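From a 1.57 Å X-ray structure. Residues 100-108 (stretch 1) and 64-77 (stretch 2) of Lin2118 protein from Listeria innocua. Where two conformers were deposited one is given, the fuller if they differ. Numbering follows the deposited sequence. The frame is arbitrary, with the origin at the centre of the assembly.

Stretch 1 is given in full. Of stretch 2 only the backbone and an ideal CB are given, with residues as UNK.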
ATOM      1  N   PRO A 100      -5.009 -13.819  -3.663  1.00 24.23           N
ATOM      2  CA  PRO A 100      -6.043 -13.369  -2.725  1.00 24.83           C
ATOM      3  C   PRO A 100      -7.098 -14.423  -2.394  1.00 26.14           C
ATOM      4  O   PRO A 100      -7.382 -14.653  -1.221  1.00 26.21           O
ATOM      5  CB  PRO A 100      -6.686 -12.180  -3.440  1.00 24.49           C
ATOM      6  CG  PRO A 100      -5.658 -11.688  -4.386  1.00 23.95           C
ATOM      7  CD  PRO A 100      -4.793 -12.852  -4.760  1.00 24.05           C
ATOM      8  N   ASN A 101      -7.675 -15.071  -3.400  1.00 27.48           N
ATOM      9  CA  ASN A 101      -8.750 -16.007  -3.091  1.00 29.16           C
ATOM     10  C   ASN A 101      -8.245 -17.320  -2.474  1.00 29.50           C
ATOM     11  O   ASN A 101      -8.966 -17.956  -1.709  1.00 30.20           O
ATOM     12  CB  ASN A 101      -9.697 -16.211  -4.282  1.00 29.93           C
ATOM     13  CG  ASN A 101     -11.174 -16.139  -3.880  1.00 31.48           C
ATOM     14  OD1 ASN A 101     -11.562 -15.362  -2.991  1.00 32.92           O
ATOM     15  ND2 ASN A 101     -12.006 -16.943  -4.540  1.00 32.52           N
ATOM     16  N   ARG A 102      -7.000 -17.693  -2.768  1.00 29.72           N
ATOM     17  CA  ARG A 102      -6.338 -18.819  -2.097  1.00 30.17           C
ATOM     18  C   ARG A 102      -6.077 -18.506  -0.618  1.00 29.29           C
ATOM     19  O   ARG A 102      -6.298 -19.347   0.253  1.00 29.57           O
ATOM     20  CB  ARG A 102      -5.021 -19.166  -2.801  1.00 31.16           C
ATOM     21  CG  ARG A 102      -4.335 -20.437  -2.310  1.00 34.13           C
ATOM     22  CD  ARG A 102      -4.810 -21.669  -3.078  1.00 38.51           C
ATOM     23  NE  ARG A 102      -4.420 -22.909  -2.408  1.00 42.63           N
ATOM     24  CZ  ARG A 102      -5.162 -23.545  -1.503  1.00 44.39           C
ATOM     25  NH1 ARG A 102      -6.349 -23.067  -1.146  1.00 45.16           N
ATOM     26  NH2 ARG A 102      -4.716 -24.665  -0.952  1.00 45.40           N
ATOM     27  N   TYR A 103      -5.608 -17.290  -0.345  1.00 27.63           N
ATOM     28  CA  TYR A 103      -5.400 -16.824   1.027  1.00 26.52           C
ATOM     29  C   TYR A 103      -6.706 -16.881   1.814  1.00 26.69           C
ATOM     30  O   TYR A 103      -6.738 -17.357   2.952  1.00 26.25           O
ATOM     31  CB  TYR A 103      -4.859 -15.390   1.019  1.00 25.33           C
ATOM     32  CG  TYR A 103      -4.384 -14.896   2.367  1.00 23.29           C
ATOM     33  CD1 TYR A 103      -3.063 -15.079   2.762  1.00 21.56           C
ATOM     34  CD2 TYR A 103      -5.252 -14.235   3.240  1.00 21.37           C
ATOM     35  CE1 TYR A 103      -2.610 -14.630   3.993  1.00 20.76           C
ATOM     36  CE2 TYR A 103      -4.816 -13.793   4.483  1.00 20.03           C
ATOM     37  CZ  TYR A 103      -3.490 -13.988   4.850  1.00 20.21           C
ATOM     38  OH  TYR A 103      -3.039 -13.545   6.067  1.00 20.56           O
ATOM     39  N   ARG A 104      -7.774 -16.376   1.201  1.00 27.34           N
ATOM     40  CA  ARG A 104      -9.105 -16.409   1.785  1.00 28.48           C
ATOM     41  C   ARG A 104      -9.538 -17.847   2.069  1.00 29.55           C
ATOM     42  O   ARG A 104     -10.112 -18.122   3.121  1.00 29.53           O
ATOM     43  CB  ARG A 104     -10.106 -15.716   0.864  1.00 28.43           C
ATOM     44  CG  ARG A 104     -11.392 -15.300   1.546  1.00 29.40           C
ATOM     45  CD  ARG A 104     -12.263 -14.496   0.612  1.00 29.62           C
ATOM     46  NE  ARG A 104     -12.850 -13.351   1.298  1.00 28.04           N
ATOM     47  CZ  ARG A 104     -13.622 -12.433   0.731  1.00 27.72           C
ATOM     48  NH1 ARG A 104     -13.930 -12.504  -0.560  1.00 28.90           N
ATOM     49  NH2 ARG A 104     -14.097 -11.439   1.465  1.00 27.72           N
ATOM     50  N   LYS A 105      -9.234 -18.755   1.138  1.00 30.67           N
ATOM     51  CA  LYS A 105      -9.575 -20.178   1.282  1.00 31.83           C
ATOM     52  C   LYS A 105      -8.839 -20.851   2.447  1.00 31.85           C
ATOM     53  O   LYS A 105      -9.461 -21.552   3.253  1.00 32.27           O
ATOM     54  CB  LYS A 105      -9.314 -20.933  -0.031  1.00 32.54           C
ATOM     55  CG  LYS A 105     -10.114 -22.227  -0.197  1.00 34.66           C
ATOM     56  CD  LYS A 105      -9.844 -22.874  -1.557  1.00 37.18           C
ATOM     57  CE  LYS A 105     -10.705 -24.116  -1.789  1.00 38.87           C
ATOM     58  NZ  LYS A 105     -12.074 -23.798  -2.296  1.00 39.64           N
ATOM     59  N   ILE A 106      -7.525 -20.644   2.527  1.00 31.39           N
ATOM     60  CA  ILE A 106      -6.696 -21.246   3.576  1.00 31.17           C
ATOM     61  C   ILE A 106      -7.085 -20.752   4.975  1.00 30.65           C
ATOM     62  O   ILE A 106      -7.096 -21.533   5.929  1.00 30.18           O
ATOM     63  CB  ILE A 106      -5.173 -20.983   3.344  1.00 31.42           C
ATOM     64  CG1 ILE A 106      -4.714 -21.561   2.000  1.00 32.08           C
ATOM     65  CG2 ILE A 106      -4.337 -21.580   4.476  1.00 31.87           C
ATOM     66  CD1 ILE A 106      -3.355 -21.054   1.532  1.00 32.55           C
ATOM     67  N   HIS A 107      -7.419 -19.465   5.086  1.00 29.94           N
ATOM     68  CA  HIS A 107      -7.491 -18.810   6.396  1.00 29.92           C
ATOM     69  C   HIS A 107      -8.871 -18.388   6.906  1.00 30.58           C
ATOM     70  O   HIS A 107      -9.015 -18.068   8.087  1.00 30.52           O
ATOM     71  CB  HIS A 107      -6.544 -17.603   6.433  1.00 29.14           C
ATOM     72  CG  HIS A 107      -5.119 -17.948   6.139  1.00 27.78           C
ATOM     73  ND1 HIS A 107      -4.393 -18.828   6.913  1.00 27.41           N
ATOM     74  CD2 HIS A 107      -4.285 -17.536   5.156  1.00 26.73           C
ATOM     75  CE1 HIS A 107      -3.174 -18.943   6.420  1.00 27.34           C
ATOM     76  NE2 HIS A 107      -3.080 -18.165   5.356  1.00 26.97           N
ATOM     77  N   GLN A 108      -9.876 -18.364   6.036  1.00 31.54           N
ATOM     78  CA  GLN A 108     -11.201 -17.906   6.455  1.00 32.59           C
ATOM     79  C   GLN A 108     -12.058 -19.065   6.946  1.00 33.31           C
ATOM     80  O   GLN A 108     -12.593 -19.007   8.053  1.00 33.97           O
ATOM     81  CB  GLN A 108     -11.914 -17.138   5.337  1.00 32.54           C
ATOM     82  CG  GLN A 108     -13.166 -16.395   5.802  1.00 33.37           C
ATOM     83  CD  GLN A 108     -13.866 -15.650   4.677  1.00 34.64           C
ATOM     84  OE1 GLN A 108     -14.008 -16.163   3.566  1.00 35.52           O
ATOM     85  NE2 GLN A 108     -14.319 -14.435   4.967  1.00 34.79           N
ATOM     86  OXT GLN A 108     -12.230 -20.071   6.256  1.00 33.85           O
ATOM     87  N   UNK A  64      -6.484  -8.902   5.911  1.00 17.78           N
ATOM     88  CA  UNK A  64      -7.366  -8.984   7.061  0.50 17.79           C
ATOM     89  C   UNK A  64      -8.817  -8.762   6.635  1.00 18.14           C
ATOM     90  O   UNK A  64      -9.709  -9.462   7.110  1.00 18.16           O
ATOM     91  CB  UNK A  64      -6.956  -7.963   8.124  0.50 17.79           C
ATOM     92  N   UNK A  65      -9.050  -7.820   5.720  1.00 18.34           N
ATOM     93  CA  UNK A  65     -10.400  -7.535   5.250  1.00 19.39           C
ATOM     94  C   UNK A  65     -11.025  -8.760   4.559  1.00 19.87           C
ATOM     95  O   UNK A  65     -12.230  -9.004   4.678  1.00 20.57           O
ATOM     96  CB  UNK A  65     -10.379  -6.342   4.292  1.00 19.39           C
ATOM     97  N   UNK A  66     -10.190  -9.547   3.884  1.00 20.25           N
ATOM     98  CA  UNK A  66     -10.629 -10.765   3.192  1.00 21.23           C
ATOM     99  C   UNK A  66     -11.108 -11.842   4.152  1.00 21.58           C
ATOM    100  O   UNK A  66     -11.885 -12.726   3.778  1.00 22.38           O
ATOM    101  CB  UNK A  66      -9.490 -11.320   2.334  1.00 21.23           C
ATOM    102  N   UNK A  67     -10.623 -11.786   5.385  1.00 21.48           N
ATOM    103  CA  UNK A  67     -10.990 -12.790   6.371  1.00 22.06           C
ATOM    104  C   UNK A  67     -12.117 -12.295   7.259  1.00 22.62           C
ATOM    105  O   UNK A  67     -12.927 -13.088   7.746  1.00 22.92           O
ATOM    106  CB  UNK A  67      -9.777 -13.173   7.222  1.00 22.06           C
ATOM    107  N   UNK A  68     -12.172 -10.985   7.465  1.00 22.93           N
ATOM    108  CA  UNK A  68     -13.169 -10.409   8.358  1.00 24.37           C
ATOM    109  C   UNK A  68     -14.518 -10.218   7.691  1.00 25.18           C
ATOM    110  O   UNK A  68     -15.534 -10.096   8.368  1.00 25.84           O
ATOM    111  CB  UNK A  68     -12.672  -9.066   8.896  1.00 24.37           C
ATOM    112  N   UNK A  69     -14.523 -10.184   6.361  1.00 25.67           N
ATOM    113  CA  UNK A  69     -15.751  -9.968   5.610  1.00 26.58           C
ATOM    114  C   UNK A  69     -15.911 -11.022   4.529  1.00 26.95           C
ATOM    115  O   UNK A  69     -14.962 -11.722   4.177  1.00 26.71           O
ATOM    116  CB  UNK A  69     -15.765  -8.568   4.992  1.00 26.58           C
ATOM    117  N   UNK A  70     -17.128 -11.124   4.006  1.00 28.25           N
ATOM    118  CA  UNK A  70     -17.395 -11.921   2.817  1.00 29.22           C
ATOM    119  C   UNK A  70     -17.652 -10.994   1.640  1.00 29.32           C
ATOM    120  O   UNK A  70     -18.245 -11.391   0.627  1.00 29.75           O
ATOM    121  CB  UNK A  70     -18.583 -12.859   3.039  1.00 29.22           C
ATOM    122  N   UNK A  71     -17.186  -9.754   1.778  1.00 29.08           N
ATOM    123  CA  UNK A  71     -17.350  -8.748   0.745  1.00 28.88           C
ATOM    124  C   UNK A  71     -16.565  -9.123  -0.504  1.00 27.90           C
ATOM    125  O   UNK A  71     -15.637  -9.933  -0.470  1.00 27.29           O
ATOM    126  CB  UNK A  71     -16.908  -7.377   1.260  1.00 28.88           C
ATOM    127  N   UNK A  72     -16.970  -8.529  -1.614  1.00 27.31           N
ATOM    128  CA  UNK A  72     -16.380  -8.798  -2.905  1.00 26.79           C
ATOM    129  C   UNK A  72     -14.893  -8.414  -2.971  1.00 26.46           C
ATOM    130  O   UNK A  72     -14.478  -7.392  -2.433  1.00 26.18           O
ATOM    131  CB  UNK A  72     -17.162  -8.049  -3.987  1.00 26.79           C
ATOM    132  N   UNK A  73     -14.104  -9.260  -3.626  1.00 25.94           N
ATOM    133  CA  UNK A  73     -12.654  -9.112  -3.707  1.00 25.38           C
ATOM    134  C   UNK A  73     -12.178  -7.812  -4.374  1.00 24.09           C
ATOM    135  O   UNK A  73     -11.251  -7.153  -3.882  1.00 23.98           O
ATOM    136  CB  UNK A  73     -12.076 -10.305  -4.471  1.00 25.38           C
ATOM    137  N   UNK A  74     -12.792  -7.470  -5.502  1.00 22.56           N
ATOM    138  CA  UNK A  74     -12.515  -6.219  -6.199  1.00 21.16           C
ATOM    139  C   UNK A  74     -12.886  -5.027  -5.317  1.00 20.52           C
ATOM    140  O   UNK A  74     -12.164  -4.030  -5.285  1.00 19.30           O
ATOM    141  CB  UNK A  74     -13.278  -6.162  -7.524  1.00 21.16           C
ATOM    142  N   UNK A  75     -13.991  -5.129  -4.581  1.00 20.67           N
ATOM    143  CA  UNK A  75     -14.394  -4.075  -3.649  0.50 20.67           C
ATOM    144  C   UNK A  75     -13.348  -3.928  -2.536  1.00 20.35           C
ATOM    145  O   UNK A  75     -12.988  -2.826  -2.135  1.00 20.46           O
ATOM    146  CB  UNK A  75     -15.770  -4.380  -3.054  0.50 20.67           C
ATOM    147  N   UNK A  76     -12.859  -5.063  -2.041  1.00 19.90           N
ATOM    148  CA  UNK A  76     -11.837  -5.039  -0.979  1.00 19.75           C
ATOM    149  C   UNK A  76     -10.516  -4.431  -1.464  1.00 18.60           C
ATOM    150  O   UNK A  76      -9.881  -3.649  -0.741  1.00 18.47           O
ATOM    151  CB  UNK A  76     -11.588  -6.456  -0.459  1.00 19.75           C
ATOM    152  N   UNK A  77     -10.123  -4.761  -2.695  1.00 17.54           N
ATOM    153  CA  UNK A  77      -8.941  -4.163  -3.304  1.00 17.06           C
ATOM    154  C   UNK A  77      -9.090  -2.643  -3.377  1.00 16.61           C
ATOM    155  O   UNK A  77      -8.150  -1.904  -3.077  1.00 16.09           O
ATOM    156  CB  UNK A  77      -8.705  -4.744  -4.699  1.00 17.06           C
TER

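Positions 64 and 65 lie on a helix, with CA-to-CB pointing away from stretch 1 and nothing of it within 5.5 Å of the ideal CB. Polar residues would do: they are Glu64 and Glu65.

At 66 the CB points sideways, 4.1 Å from Arg104 NE and 5.3 Å from Pro100 O. The carbonyl is already engaged: Arg104 NE donates to its O at 2.7 Å and 161°. A side chain here needs no charge; it could reach both the guanidinium and Pro100, which suits leucine, isoleucine or methionine. It is Leu66, whose CD2 lies over one face of the guanidinium, 3.6 Å from Arg104 CZ, while CD1 comes 4.2 Å from Pro100 CB.

At 67 the CB stands 4.9 Å from Gln108 CB and points sideways, so leucine or methionine could cover the helix surface between Tyr103 and Gln108. Leu67 does this: CD1 is 3.9 Å from Tyr103 CE2, and CD2 is 3.8 Å from His107 CB and 3.9 Å from Gln108 CB.

Position 68 points away, favouring a polar residue; Gln68 NE2 bonds to Glu64 OE2 (2.9 Å).

At 69 phi/psi of -130/164 leaves the helix. Its O accepts from Arg104 NH2 (2.9 Å) and, weakly, from Gln108 NE2 (2.9 Å). With the CB sideways, serine, threonine or asparagine could serve the turn. Thr69 OG1 donates to Glu65 O at 2.8 Å.

At 70 the CB is 4.9 Å from Gln108 NE2 and 5.0 Å from Arg104 NH2. A long flexible chain could lie along Gln108; the nearby cationic Arg104 gives no reason to prefer a base over a neutral polar residue. Lys70 passes its CG 4.0 Å from Gln108 NE2.

Position 71 contributes its backbone: Arg104 NH1 and NH2 both donate to its O, at 3.1 and 2.9 Å. Because the CB points away, Arg104 constrains the side chain little, and small or polar residues are possible. It is Asp71, and its N bonds weakly to Thr69 OG1 (3.3 Å).

Position 72 is the N-cap, where asparagine, aspartate, serine or threonine is usual; it is Asn72.

At 73 the CB points toward stretch 1, 5.3 Å from Asn101 OD1. Pro100 offers an apolar surface, suiting leucine or methionine. Leu73 CD1 reaches Pro100 CB at 3.8 Å.

Positions 74, 75 and 77 are out of reach, so stretch 1 sets no preference; they are Thr74, Ile75 and Ala77. Position 76 points toward stretch 1, so a long aliphatic could extend to it; Ile76 CD1 ends 3.5 Å from Arg104 NH2.

Stretch 2 (64-77) EELLQTKDNLTIIA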
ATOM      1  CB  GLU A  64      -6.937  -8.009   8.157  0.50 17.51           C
ATOM      2  CG  GLU A  64      -7.748  -8.131   9.436  0.50 17.08           C
ATOM      3  CD  GLU A  64      -7.563  -9.452  10.153  0.50 17.30           C
ATOM      4  OE1 GLU A  64      -6.697 -10.254   9.749  0.50 17.26           O
ATOM      5  OE2 GLU A  64      -8.289  -9.679  11.140  0.50 17.92           O
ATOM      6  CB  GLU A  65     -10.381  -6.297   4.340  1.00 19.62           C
ATOM      7  CG  GLU A  65     -11.752  -5.776   3.906  1.00 21.47           C
ATOM      8  CD  GLU A  65     -12.518  -5.038   4.987  1.00 23.89           C
ATOM      9  OE1 GLU A  65     -13.719  -4.797   4.767  1.00 26.06           O
ATOM     10  OE2 GLU A  65     -11.946  -4.677   6.041  1.00 24.77           O
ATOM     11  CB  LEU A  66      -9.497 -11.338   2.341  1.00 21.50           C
ATOM     12  CG  LEU A  66      -9.250 -10.641   1.006  1.00 22.24           C
ATOM     13  CD1 LEU A  66      -7.903 -11.065   0.472  1.00 23.60           C
ATOM     14  CD2 LEU A  66     -10.368 -10.968   0.012  1.00 23.77           C
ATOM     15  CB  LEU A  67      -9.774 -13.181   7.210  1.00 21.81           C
ATOM     16  CG  LEU A  67      -8.532 -13.635   6.439  1.00 21.61           C
ATOM     17  CD1 LEU A  67      -7.442 -14.034   7.409  1.00 22.04           C
ATOM     18  CD2 LEU A  67      -8.855 -14.788   5.473  1.00 22.24           C
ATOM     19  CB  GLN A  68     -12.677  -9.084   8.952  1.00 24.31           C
ATOM     20  CG  GLN A  68     -11.556  -9.235   9.972  1.00 25.18           C
ATOM     21  CD  GLN A  68     -11.922 -10.109  11.167  1.00 26.78           C
ATOM     22  OE1 GLN A  68     -13.100 -10.293  11.499  1.00 27.36           O
ATOM     23  NE2 GLN A  68     -10.903 -10.653  11.821  1.00 27.69           N
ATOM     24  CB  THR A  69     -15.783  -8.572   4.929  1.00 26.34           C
ATOM     25  OG1 THR A  69     -14.860  -8.550   3.832  1.00 26.33           O
ATOM     26  CG2 THR A  69     -15.436  -7.459   5.921  1.00 26.49           C
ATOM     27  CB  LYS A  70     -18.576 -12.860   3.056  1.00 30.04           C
ATOM     28  CG  LYS A  70     -18.200 -14.082   3.871  1.00 31.93           C
ATOM     29  CD  LYS A  70     -19.424 -14.902   4.268  1.00 35.25           C
ATOM     30  CE  LYS A  70     -19.046 -16.357   4.541  1.00 37.49           C
ATOM     31  NZ  LYS A  70     -17.941 -16.506   5.539  1.00 38.67           N
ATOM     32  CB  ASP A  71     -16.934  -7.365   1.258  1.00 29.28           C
ATOM     33  CG  ASP A  71     -17.918  -6.790   2.261  1.00 31.13           C
ATOM     34  OD1 ASP A  71     -19.075  -7.265   2.331  1.00 33.74           O
ATOM     35  OD2 ASP A  71     -17.537  -5.850   2.987  1.00 33.03           O
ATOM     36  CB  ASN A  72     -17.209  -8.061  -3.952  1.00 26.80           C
ATOM     37  CG  ASN A  72     -16.676  -8.220  -5.337  1.00 26.32           C
ATOM     38  OD1 ASN A  72     -17.158  -9.043  -6.103  1.00 27.45           O
ATOM     39  ND2 ASN A  72     -15.680  -7.421  -5.677  1.00 23.99           N
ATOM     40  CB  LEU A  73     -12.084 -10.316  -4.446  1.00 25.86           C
ATOM     41  CG  LEU A  73     -10.576 -10.562  -4.453  1.00 27.09           C
ATOM     42  CD1 LEU A  73     -10.317 -12.057  -4.490  1.00 28.68           C
ATOM     43  CD2 LEU A  73      -9.903  -9.871  -5.624  1.00 27.21           C
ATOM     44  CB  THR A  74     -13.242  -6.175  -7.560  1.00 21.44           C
ATOM     45  OG1 THR A  74     -12.652  -7.153  -8.426  1.00 21.68           O
ATOM     46  CG2 THR A  74     -13.129  -4.805  -8.209  1.00 21.70           C
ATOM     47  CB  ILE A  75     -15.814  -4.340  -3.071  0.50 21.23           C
ATOM     48  CG1 ILE A  75     -16.836  -4.455  -4.205  0.50 21.76           C
ATOM     49  CG2 ILE A  75     -16.234  -3.226  -2.119  0.50 21.12           C
ATOM     50  CD1 ILE A  75     -18.277  -4.440  -3.754  0.50 23.31           C
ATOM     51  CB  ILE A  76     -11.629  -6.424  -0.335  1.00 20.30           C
ATOM     52  CG1 ILE A  76     -12.860  -6.769   0.507  1.00 21.73           C
ATOM     53  CG2 ILE A  76     -10.352  -6.433   0.526  1.00 21.25           C
ATOM     54  CD1 ILE A  76     -12.948  -8.218   0.950  1.00 24.68           C
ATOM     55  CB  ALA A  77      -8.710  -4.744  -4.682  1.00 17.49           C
TER
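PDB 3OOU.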